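TetR family transcription regulator (Marinobacter aquaeolei, PDB 3PAS) probably binds DNA through an N-terminal helix-turn-helix domain and regulates transcription as a TetR-family regulator. Local coordinates at residues Ile11-Val21 against Leu55-Gln66; Pro149-Arg157 against Phe182-Ala190. All coordinates share one frame; numbering follows the deposited sequence. Where two conformers were deposited one is given.

Interaction 1 of 2, residues Ile11-Val21 against Leu55-Gln66; sequences IAFLEATVREV and LLLATFYYVSDQ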
loop_
_atom_site.group_PDB
_atom_site.type_symbol
_atom_site.label_atom_id
_atom_site.label_comp_id
_atom_site.label_asym_id
_atom_site.label_seq_id
_atom_site.Cartn_x
_atom_site.Cartn_y
_atom_site.Cartn_z
ATOM N N ILE B 11 -7.491 -26.434 -12.094
ATOM C CA ILE B 11 -7.990 -25.561 -11.025
ATOM C C ILE B 11 -7.437 -25.953 -9.652
ATOM O O ILE B 11 -7.116 -25.083 -8.819
ATOM C CB ILE B 11 -9.555 -25.555 -10.985
ATOM C CG1 ILE B 11 -10.113 -24.881 -12.236
ATOM C CG2 ILE B 11 -10.103 -24.812 -9.731
ATOM C CD1 ILE B 11 -9.899 -23.420 -12.254
ATOM N N ALA B 12 -7.306 -27.252 -9.406
ATOM C CA ALA B 12 -6.785 -27.729 -8.148
ATOM C C ALA B 12 -5.362 -27.225 -7.982
ATOM O O ALA B 12 -5.001 -26.713 -6.893
ATOM C CB ALA B 12 -6.865 -29.258 -8.011
ATOM N N PHE B 13 -4.564 -27.315 -9.053
ATOM C CA PHE B 13 -3.182 -26.817 -8.988
ATOM C C PHE B 13 -3.051 -25.307 -8.915
ATOM O O PHE B 13 -2.195 -24.809 -8.184
ATOM C CB PHE B 13 -2.338 -27.353 -10.151
ATOM C CG PHE B 13 -2.125 -28.849 -10.121
ATOM C CD1 PHE B 13 -1.461 -29.465 -9.065
ATOM C CD2 PHE B 13 -2.603 -29.636 -11.152
ATOM C CE1 PHE B 13 -1.274 -30.828 -9.037
ATOM C CE2 PHE B 13 -2.394 -31.004 -11.138
ATOM C CZ PHE B 13 -1.728 -31.609 -10.072
ATOM N N LEU B 14 -3.873 -24.585 -9.687
ATOM C CA LEU B 14 -3.854 -23.164 -9.706
ATOM C C LEU B 14 -4.260 -22.603 -8.325
ATOM O O LEU B 14 -3.586 -21.755 -7.788
ATOM C CB LEU B 14 -4.774 -22.628 -10.812
ATOM C CG LEU B 14 -4.339 -22.977 -12.232
ATOM C CD1 LEU B 14 -5.506 -22.891 -13.207
ATOM C CD2 LEU B 14 -3.129 -22.117 -12.626
ATOM N N GLU B 15 -5.327 -23.146 -7.746
ATOM C CA GLU B 15 -5.774 -22.753 -6.409
ATOM C C GLU B 15 -4.741 -23.103 -5.322
ATOM O O GLU B 15 -4.489 -22.316 -4.426
ATOM C CB GLU B 15 -7.134 -23.412 -6.125
ATOM C CG GLU B 15 -8.303 -22.739 -6.832
ATOM C CD GLU B 15 -8.625 -21.323 -6.291
ATOM O OE1 GLU B 15 -8.201 -20.955 -5.158
ATOM O OE2 GLU B 15 -9.290 -20.554 -7.002
ATOM N N ALA B 16 -4.115 -24.265 -5.415
ATOM C CA ALA B 16 -3.082 -24.658 -4.444
ATOM C C ALA B 16 -1.887 -23.698 -4.532
ATOM O O ALA B 16 -1.266 -23.369 -3.514
ATOM C CB ALA B 16 -2.632 -26.104 -4.702
ATOM N N THR B 17 -1.574 -23.243 -5.746
ATOM C CA THR B 17 -0.487 -22.285 -5.972
ATOM C C THR B 17 -0.868 -20.949 -5.307
ATOM O O THR B 17 -0.074 -20.388 -4.576
ATOM C CB THR B 17 -0.204 -22.070 -7.445
ATOM O OG1 THR B 17 0.195 -23.298 -8.056
ATOM C CG2 THR B 17 0.943 -21.080 -7.652
ATOM N N VAL B 18 -2.073 -20.442 -5.605
ATOM C CA VAL B 18 -2.609 -19.241 -4.904
ATOM C C VAL B 18 -2.466 -19.357 -3.371
ATOM O O VAL B 18 -1.901 -18.467 -2.762
ATOM C CB VAL B 18 -4.075 -18.972 -5.222
ATOM C CG1 VAL B 18 -4.628 -17.827 -4.271
ATOM C CG2 VAL B 18 -4.238 -18.601 -6.713
ATOM N N ARG B 19 -2.924 -20.462 -2.765
ATOM C CA ARG B 19 -2.844 -20.632 -1.324
ATOM C C ARG B 19 -1.450 -20.689 -0.747
ATOM O O ARG B 19 -1.157 -19.991 0.249
ATOM C CB ARG B 19 -3.629 -21.870 -0.831
ATOM C CG ARG B 19 -5.102 -21.804 -1.105
ATOM C CD ARG B 19 -5.868 -22.898 -0.356
ATOM N NE ARG B 19 -5.348 -24.240 -0.585
ATOM C CZ ARG B 19 -5.620 -25.000 -1.646
ATOM N NH1 ARG B 19 -6.405 -24.555 -2.604
ATOM N NH2 ARG B 19 -5.103 -26.213 -1.739
ATOM N N GLU B 20 -0.575 -21.490 -1.366
ATOM C CA GLU B 20 0.757 -21.686 -0.854
ATOM C C GLU B 20 1.601 -20.426 -0.988
ATOM O O GLU B 20 2.327 -20.047 -0.045
ATOM C CB GLU B 20 1.406 -22.896 -1.520
ATOM C CG GLU B 20 0.755 -24.188 -1.158
ATOM C CD GLU B 20 0.925 -24.540 0.317
ATOM O OE1 GLU B 20 2.084 -24.640 0.766
ATOM O OE2 GLU B 20 -0.110 -24.729 1.000
ATOM N N VAL B 21 1.512 -19.754 -2.130
ATOM C CA VAL B 21 2.297 -18.534 -2.323
ATOM C C VAL B 21 1.737 -17.411 -1.433
ATOM O O VAL B 21 2.522 -16.651 -0.801
ATOM C CB VAL B 21 2.371 -18.111 -3.778
ATOM C CG1 VAL B 21 3.017 -16.705 -3.905
ATOM C CG2 VAL B 21 3.144 -19.174 -4.608
ATOM N N LEU B 55 3.789 -22.705 -13.975
ATOM C CA LEU B 55 2.646 -22.779 -13.047
ATOM C C LEU B 55 2.374 -21.450 -12.353
ATOM O O LEU B 55 1.231 -20.991 -12.269
ATOM C CB LEU B 55 2.897 -23.863 -12.012
ATOM C CG LEU B 55 1.764 -24.027 -10.970
ATOM C CD1 LEU B 55 0.342 -24.094 -11.592
ATOM C CD2 LEU B 55 2.067 -25.275 -10.138
ATOM N N LEU B 56 3.432 -20.782 -11.929
ATOM C CA LEU B 56 3.302 -19.432 -11.334
ATOM C C LEU B 56 2.675 -18.429 -12.315
ATOM O O LEU B 56 1.821 -17.639 -11.936
ATOM C CB LEU B 56 4.656 -18.941 -10.858
ATOM C CG LEU B 56 5.376 -19.675 -9.731
ATOM C CD1 LEU B 56 6.704 -18.970 -9.358
ATOM C CD2 LEU B 56 4.526 -19.933 -8.445
ATOM N N LEU B 57 3.093 -18.452 -13.580
ATOM C CA LEU B 57 2.538 -17.591 -14.597
ATOM C C LEU B 57 1.074 -17.917 -14.864
ATOM O O LEU B 57 0.253 -17.006 -14.903
ATOM C CB LEU B 57 3.313 -17.689 -15.916
ATOM C CG LEU B 57 2.975 -16.666 -17.008
ATOM C CD1 LEU B 57 2.928 -15.188 -16.470
ATOM C CD2 LEU B 57 3.993 -16.833 -18.141
ATOM N N ALA B 58 0.763 -19.194 -15.086
ATOM C CA ALA B 58 -0.622 -19.645 -15.315
ATOM C C ALA B 58 -1.530 -19.230 -14.140
ATOM O O ALA B 58 -2.707 -18.891 -14.320
ATOM C CB ALA B 58 -0.681 -21.200 -15.560
ATOM N N THR B 59 -0.994 -19.318 -12.934
ATOM C CA THR B 59 -1.716 -18.945 -11.725
ATOM C C THR B 59 -1.964 -17.438 -11.734
ATOM O O THR B 59 -3.042 -16.978 -11.360
ATOM C CB THR B 59 -0.972 -19.396 -10.408
ATOM O OG1 THR B 59 -0.836 -20.839 -10.392
ATOM C CG2 THR B 59 -1.797 -19.026 -9.140
ATOM N N PHE B 60 -0.961 -16.667 -12.137
ATOM C CA PHE B 60 -1.129 -15.223 -12.212
ATOM C C PHE B 60 -2.268 -14.885 -13.199
ATOM O O PHE B 60 -3.161 -14.068 -12.892
ATOM C CB PHE B 60 0.153 -14.522 -12.591
ATOM C CG PHE B 60 0.015 -13.034 -12.656
ATOM C CD1 PHE B 60 -0.119 -12.324 -11.520
ATOM C CD2 PHE B 60 -0.073 -12.390 -13.865
ATOM C CE1 PHE B 60 -0.271 -10.923 -11.559
ATOM C CE2 PHE B 60 -0.201 -11.011 -13.913
ATOM C CZ PHE B 60 -0.312 -10.296 -12.781
ATOM N N TYR B 61 -2.276 -15.538 -14.350
ATOM C CA TYR B 61 -3.353 -15.320 -15.324
ATOM C C TYR B 61 -4.710 -15.796 -14.885
ATOM O O TYR B 61 -5.735 -15.170 -15.199
ATOM C CB TYR B 61 -3.004 -15.948 -16.673
ATOM C CG TYR B 61 -1.895 -15.256 -17.394
ATOM C CD1 TYR B 61 -1.799 -13.864 -17.396
ATOM C CD2 TYR B 61 -0.988 -15.967 -18.163
ATOM C CE1 TYR B 61 -0.792 -13.211 -18.088
ATOM C CE2 TYR B 61 0.024 -15.310 -18.872
ATOM C CZ TYR B 61 0.104 -13.932 -18.833
ATOM O OH TYR B 61 1.090 -13.268 -19.518
ATOM N N TYR B 62 -4.744 -16.914 -14.175
ATOM C CA TYR B 62 -5.969 -17.402 -13.583
ATOM C C TYR B 62 -6.539 -16.376 -12.565
ATOM O O TYR B 62 -7.749 -16.049 -12.574
ATOM C CB TYR B 62 -5.673 -18.726 -12.885
ATOM C CG TYR B 62 -6.748 -19.232 -11.967
ATOM C CD1 TYR B 62 -7.871 -19.849 -12.473
ATOM C CD2 TYR B 62 -6.616 -19.151 -10.578
ATOM C CE1 TYR B 62 -8.844 -20.361 -11.636
ATOM C CE2 TYR B 62 -7.582 -19.657 -9.753
ATOM C CZ TYR B 62 -8.710 -20.271 -10.301
ATOM O OH TYR B 62 -9.727 -20.789 -9.491
ATOM N N VAL B 63 -5.678 -15.873 -11.694
ATOM C CA VAL B 63 -6.094 -14.918 -10.663
ATOM C C VAL B 63 -6.575 -13.602 -11.353
ATOM O O VAL B 63 -7.688 -13.116 -11.126
ATOM C CB VAL B 63 -4.941 -14.690 -9.661
ATOM C CG1 VAL B 63 -5.212 -13.483 -8.808
ATOM C CG2 VAL B 63 -4.677 -15.983 -8.784
ATOM N N SER B 64 -5.745 -13.085 -12.244
ATOM C CA SER B 64 -6.032 -11.867 -12.990
ATOM C C SER B 64 -7.301 -12.003 -13.843
ATOM O O SER B 64 -8.160 -11.109 -13.850
ATOM C CB SER B 64 -4.836 -11.475 -13.872
ATOM O OG SER B 64 -3.663 -11.298 -13.098
ATOM N N ASP B 65 -7.439 -13.103 -14.559
ATOM C CA ASP B 65 -8.653 -13.323 -15.360
ATOM C C ASP B 65 -9.935 -13.389 -14.551
ATOM O O ASP B 65 -10.948 -12.793 -14.933
ATOM C CB ASP B 65 -8.529 -14.557 -16.223
ATOM C CG ASP B 65 -7.444 -14.394 -17.282
ATOM O OD1 ASP B 65 -6.933 -13.256 -17.423
ATOM O OD2 ASP B 65 -7.094 -15.384 -17.920
ATOM N N GLN B 66 -9.916 -14.136 -13.461
ATOM C CA GLN B 66 -11.062 -14.195 -12.568
ATOM C C GLN B 66 -11.494 -12.799 -12.133
ATOM O O GLN B 66 -12.689 -12.463 -12.206
ATOM C CB GLN B 66 -10.707 -14.967 -11.297
ATOM C CG GLN B 66 -10.824 -16.413 -11.542
ATOM C CD GLN B 66 -10.854 -17.116 -10.292
ATOM O OE1 GLN B 66 -11.880 -17.118 -9.604
ATOM N NE2 GLN B 66 -9.718 -17.722 -9.934
#

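Interaction 2 of 2, residues Pro149-Arg157 against Phe182-Ala190; sequences PLLETFMFR and FNMAWDAVA. With PGO (S-1,2-propanediol), chain N.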
loop_
_atom_site.group_PDB
_atom_site.type_symbol
_atom_site.label_atom_id
_atom_site.label_comp_id
_atom_site.label_asym_id
_atom_site.label_seq_id
_atom_site.Cartn_x
_atom_site.Cartn_y
_atom_site.Cartn_z
ATOM N N PRO B 149 -0.925 6.394 -13.289
ATOM C CA PRO B 149 -0.550 5.912 -11.956
ATOM C C PRO B 149 -1.319 6.603 -10.801
ATOM O O PRO B 149 -1.555 5.996 -9.727
ATOM C CB PRO B 149 0.934 6.227 -11.895
ATOM C CG PRO B 149 1.377 6.148 -13.351
ATOM C CD PRO B 149 0.249 6.719 -14.121
ATOM N N LEU B 150 -1.713 7.858 -11.004
ATOM C CA LEU B 150 -2.531 8.562 -10.008
ATOM C C LEU B 150 -3.962 7.983 -9.955
ATOM O O LEU B 150 -4.571 7.900 -8.877
ATOM C CB LEU B 150 -2.546 10.081 -10.261
ATOM C CG LEU B 150 -1.200 10.842 -10.135
ATOM C CD1 LEU B 150 -1.369 12.349 -10.214
ATOM C CD2 LEU B 150 -0.529 10.458 -8.827
ATOM N N LEU B 151 -4.524 7.614 -11.109
ATOM C CA LEU B 151 -5.823 6.989 -11.159
ATOM C C LEU B 151 -5.796 5.645 -10.426
ATOM O O LEU B 151 -6.707 5.360 -9.656
ATOM C CB LEU B 151 -6.323 6.827 -12.588
ATOM C CG LEU B 151 -6.590 8.142 -13.353
ATOM C CD1 LEU B 151 -7.188 7.769 -14.770
ATOM C CD2 LEU B 151 -7.503 9.146 -12.579
ATOM N N GLU B 152 -4.743 4.863 -10.643
ATOM C CA GLU B 152 -4.532 3.586 -9.945
ATOM C C GLU B 152 -4.498 3.787 -8.442
ATOM O O GLU B 152 -5.154 3.066 -7.660
ATOM C CB GLU B 152 -3.221 2.962 -10.453
ATOM C CG GLU B 152 -2.803 1.597 -9.909
ATOM C CD GLU B 152 -2.091 1.656 -8.553
ATOM O OE1 GLU B 152 -1.188 2.510 -8.348
ATOM O OE2 GLU B 152 -2.386 0.793 -7.704
ATOM N N THR B 153 -3.746 4.807 -8.032
ATOM C CA THR B 153 -3.552 5.133 -6.614
ATOM C C THR B 153 -4.824 5.472 -5.864
ATOM O O THR B 153 -4.984 5.031 -4.699
ATOM C CB THR B 153 -2.511 6.297 -6.471
ATOM O OG1 THR B 153 -1.269 5.833 -7.035
ATOM C CG2 THR B 153 -2.286 6.721 -5.000
ATOM N N PHE B 154 -5.721 6.212 -6.515
ATOM C CA PHE B 154 -6.917 6.701 -5.864
ATOM C C PHE B 154 -8.208 5.924 -6.171
ATOM O O PHE B 154 -9.172 6.095 -5.452
ATOM C CB PHE B 154 -7.152 8.196 -6.150
ATOM C CG PHE B 154 -6.155 9.083 -5.446
ATOM C CD1 PHE B 154 -6.318 9.381 -4.120
ATOM C CD2 PHE B 154 -4.993 9.515 -6.090
ATOM C CE1 PHE B 154 -5.387 10.149 -3.420
ATOM C CE2 PHE B 154 -4.017 10.273 -5.393
ATOM C CZ PHE B 154 -4.218 10.612 -4.057
HETATM N N MSE B 155 -8.225 5.138 -7.236
HETATM C CA MSE B 155 -9.436 4.379 -7.647
HETATM C C MSE B 155 -9.321 2.842 -7.503
HETATM O O MSE B 155 -10.328 2.178 -7.303
HETATM C CB MSE B 155 -9.879 4.756 -9.055
HETATM C CG MSE B 155 -11.165 4.085 -9.624
HETATM SE SE MSE B 155 -12.754 4.162 -8.543
HETATM C CE MSE B 155 -13.193 6.061 -8.893
ATOM N N PHE B 156 -8.133 2.270 -7.588
ATOM C CA PHE B 156 -8.007 0.797 -7.454
ATOM C C PHE B 156 -7.287 0.350 -6.200
ATOM O O PHE B 156 -7.766 -0.511 -5.439
ATOM C CB PHE B 156 -7.379 0.261 -8.726
ATOM C CG PHE B 156 -8.197 0.577 -9.932
ATOM C CD1 PHE B 156 -9.298 -0.201 -10.256
ATOM C CD2 PHE B 156 -7.930 1.707 -10.700
ATOM C CE1 PHE B 156 -10.080 0.120 -11.349
ATOM C CE2 PHE B 156 -8.706 2.015 -11.801
ATOM C CZ PHE B 156 -9.782 1.215 -12.119
ATOM N N ARG B 157 -6.165 0.991 -5.911
ATOM C CA ARG B 157 -5.394 0.603 -4.756
ATOM C C ARG B 157 -6.149 0.718 -3.459
ATOM O O ARG B 157 -5.928 -0.083 -2.576
ATOM C CB ARG B 157 -4.120 1.455 -4.659
ATOM C CG ARG B 157 -3.158 1.040 -3.595
ATOM C CD ARG B 157 -2.605 -0.309 -3.976
ATOM N NE ARG B 157 -1.525 -0.715 -3.110
ATOM C CZ ARG B 157 -0.932 -1.896 -3.193
ATOM N NH1 ARG B 157 -1.330 -2.795 -4.098
ATOM N NH2 ARG B 157 0.043 -2.183 -2.358
ATOM N N PHE B 182 -16.160 4.240 -2.082
ATOM C CA PHE B 182 -16.211 4.544 -3.516
ATOM C C PHE B 182 -16.497 6.020 -3.788
ATOM O O PHE B 182 -15.885 6.606 -4.701
ATOM C CB PHE B 182 -17.232 3.698 -4.335
ATOM C CG PHE B 182 -17.402 4.203 -5.761
ATOM C CD1 PHE B 182 -16.483 3.873 -6.701
ATOM C CD2 PHE B 182 -18.437 5.084 -6.116
ATOM C CE1 PHE B 182 -16.574 4.370 -8.010
ATOM C CE2 PHE B 182 -18.534 5.590 -7.415
ATOM C CZ PHE B 182 -17.613 5.219 -8.357
ATOM N N ASN B 183 -17.423 6.618 -3.041
ATOM C CA ASN B 183 -17.696 8.058 -3.238
ATOM C C ASN B 183 -16.442 8.952 -3.041
ATOM O O ASN B 183 -16.243 9.920 -3.747
ATOM C CB ASN B 183 -18.830 8.530 -2.342
ATOM C CG ASN B 183 -20.193 7.959 -2.787
ATOM O OD1 ASN B 183 -20.361 7.553 -3.938
ATOM N ND2 ASN B 183 -21.121 7.869 -1.865
HETATM N N MSE B 184 -15.604 8.568 -2.091
HETATM C CA MSE B 184 -14.339 9.250 -1.851
HETATM C C MSE B 184 -13.376 9.040 -3.016
HETATM O O MSE B 184 -12.703 10.012 -3.452
HETATM C CB MSE B 184 -13.740 8.835 -0.508
HETATM C CG MSE B 184 -14.611 9.309 0.646
HETATM SE SE MSE B 184 -14.032 8.681 2.326
HETATM C CE MSE B 184 -12.465 9.958 2.585
ATOM N N ALA B 185 -13.299 7.801 -3.514
ATOM C CA ALA B 185 -12.426 7.470 -4.653
ATOM C C ALA B 185 -12.858 8.225 -5.887
ATOM O O ALA B 185 -12.019 8.803 -6.597
ATOM C CB ALA B 185 -12.386 5.959 -4.943
ATOM N N TRP B 186 -14.167 8.314 -6.120
ATOM C CA TRP B 186 -14.693 9.069 -7.236
ATOM C C TRP B 186 -14.358 10.542 -7.108
ATOM O O TRP B 186 -13.822 11.136 -8.008
ATOM C CB TRP B 186 -16.214 8.891 -7.370
ATOM C CG TRP B 186 -16.773 9.786 -8.464
ATOM C CD1 TRP B 186 -17.436 10.959 -8.300
ATOM C CD2 TRP B 186 -16.703 9.561 -9.879
ATOM N NE1 TRP B 186 -17.768 11.478 -9.513
ATOM C CE2 TRP B 186 -17.312 10.662 -10.499
ATOM C CE3 TRP B 186 -16.105 8.573 -10.676
ATOM C CZ2 TRP B 186 -17.372 10.799 -11.890
ATOM C CZ3 TRP B 186 -16.151 8.709 -12.046
ATOM C CH2 TRP B 186 -16.798 9.810 -12.641
ATOM N N ASP B 187 -14.627 11.122 -5.947
ATOM C CA ASP B 187 -14.261 12.514 -5.706
ATOM C C ASP B 187 -12.763 12.758 -5.970
ATOM O O ASP B 187 -12.379 13.790 -6.551
ATOM C CB ASP B 187 -14.639 12.916 -4.310
ATOM C CG ASP B 187 -16.145 13.239 -4.151
ATOM O OD1 ASP B 187 -16.922 13.239 -5.105
ATOM O OD2 ASP B 187 -16.548 13.498 -3.024
ATOM N N ALA B 188 -11.916 11.818 -5.558
ATOM C CA ALA B 188 -10.476 11.930 -5.819
ATOM C C ALA B 188 -10.142 12.069 -7.334
ATOM O O ALA B 188 -9.339 12.926 -7.718
ATOM C CB ALA B 188 -9.730 10.698 -5.256
ATOM N N VAL B 189 -10.761 11.225 -8.164
ATOM C CA VAL B 189 -10.458 11.160 -9.599
ATOM C C VAL B 189 -11.290 12.069 -10.514
ATOM O O VAL B 189 -10.909 12.288 -11.677
ATOM C CB VAL B 189 -10.502 9.704 -10.144
ATOM C CG1 VAL B 189 -9.560 8.794 -9.297
ATOM C CG2 VAL B 189 -11.937 9.159 -10.223
ATOM N N ALA B 190 -12.429 12.510 -10.008
ATOM C CA ALA B 190 -13.434 13.195 -10.844
ATOM C C ALA B 190 -13.010 14.638 -11.149
ATOM O O ALA B 190 -12.515 15.362 -10.277
ATOM C CB ALA B 190 -14.811 13.177 -10.138
HETATM C C1 PGO N . -19.214 14.996 -10.963
HETATM C C2 PGO N . -18.856 15.502 -9.569
HETATM C C3 PGO N . -17.564 16.307 -9.595
HETATM O O1 PGO N . -18.391 13.865 -11.307
HETATM O O2 PGO N . -18.716 14.392 -8.661
#

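Interaction 1 of 2, residues Ile11-Val21 against Leu55-Gln66
In one of its two conformers, Ile11 CD1 meets Tyr62 CE1 near the ring's hydroxyl end, the two side chains crossing at about a right angle. One turn on, Leu14 is a knob in the hole formed by Leu55, Ala58, Thr59 and Tyr62. Its CB lies over one face of the Tyr62 ring, 4.1 Å from the centroid, while CG, anti to the carbonyl carbon (chi1 -65°), carries CD2 down to Thr59 OG1 at 3.4 Å. Glu15 reaches the edge of the same ring: Tyr62 OH donates to the anti lone pair of Glu15 OE2, 2.5 Å away, with the carboxylate turned 85° from the ring plane. Glu15 OE1 also forms a salt bridge with Arg99, tying this helix to the junction of helices 81-98 and 100-110. A phenylalanine in place of Tyr62 would probably leave Glu15 OE2 without this donor and remove the bond joining the two helices at the ring's edge. Thr17 OG1 binds its own helix at Phe13 O (2.8 Å) and lies 3.4 Å from Leu55 CG; its CB abuts Thr59 OG1. Val18 CG2 packs tightly on Val63 CG2 (3.4 Å), and Val21 CG2 ends the row on Leu56 CD2. The segment axes cross at -92°, an arrangement typical of the TetR family, whose first helix packs across the start of the long helix that leads out of the helix-turn-helix domain.

Interaction 2 of 2, residues Pro149-Arg157 against Phe182-Ala190
Two antiparallel helices of the TetR C-terminal domain, 148-167 and 175-189, meet here at 165° with their segment axes 8.5 Å apart, and the interface is wholly apolar in its side chains. Met155, a selenomethionine, is the knob, seated among Phe182, Ala185, Trp186 and Val189. With CG anti to the backbone N (chi1 -178°), its chain bends at both following torsions, which brings the terminal methyl against the second helix: Met155 CE lies 3.6 Å from Val189 CG2 and approaches the indole of Trp186 at its edge. The selenium makes an oblique Met-aromatic contact with Phe182, its SE standing 3.9 Å from Phe182 CE1. Val189 is held by both its branches, since the other one, CG1, takes Leu151 CD2 at 3.9 Å, the two side chains crossing at about a right angle, and also touches Phe154 CB. Phe154 meets Ala188 CB through its own CB, 3.7 Å away, and through the near part of its ring, while the far end leads away. The small Ala185 lets the backbones come close: its CB is 3.3 Å from Phe154 O, a buried carbonyl that has no polar partner in the model. This oxygen lies in the part of helix 148-167 that contains a wider pi-type turn, where both Phe156 N and Arg157 N bond to Glu152 O. On the far side of its indole from this packing, Trp186 NE1 donates to both oxygens of a propanediol, probably from the crystallisation liquor. Helix 81-98 adjoins the pair, with Trp89 meeting Phe182 edge-to-face, while the second subunit supplies Met184, which packs on Leu150 and Phe154.

In sequence interaction 1 is complete well before interaction 2 begins, and they flank the centre of the chain, their own centres about 28 Å apart and their nearest atoms about 11 Å apart. They share no helix: helices 5-24 and 52-76 form the first, helices 148-167 and 175-189 the second. Interaction 1 is backed by helix 100-110, whereas interaction 2, itself within the C-terminal region, packs on helix 81-98. Interaction 1 thus joins the predicted DNA-binding end to the body, and no other chain touches it, whereas interaction 2 lies at the subunit interface, consistent with the dimeric architecture of TetR regulators.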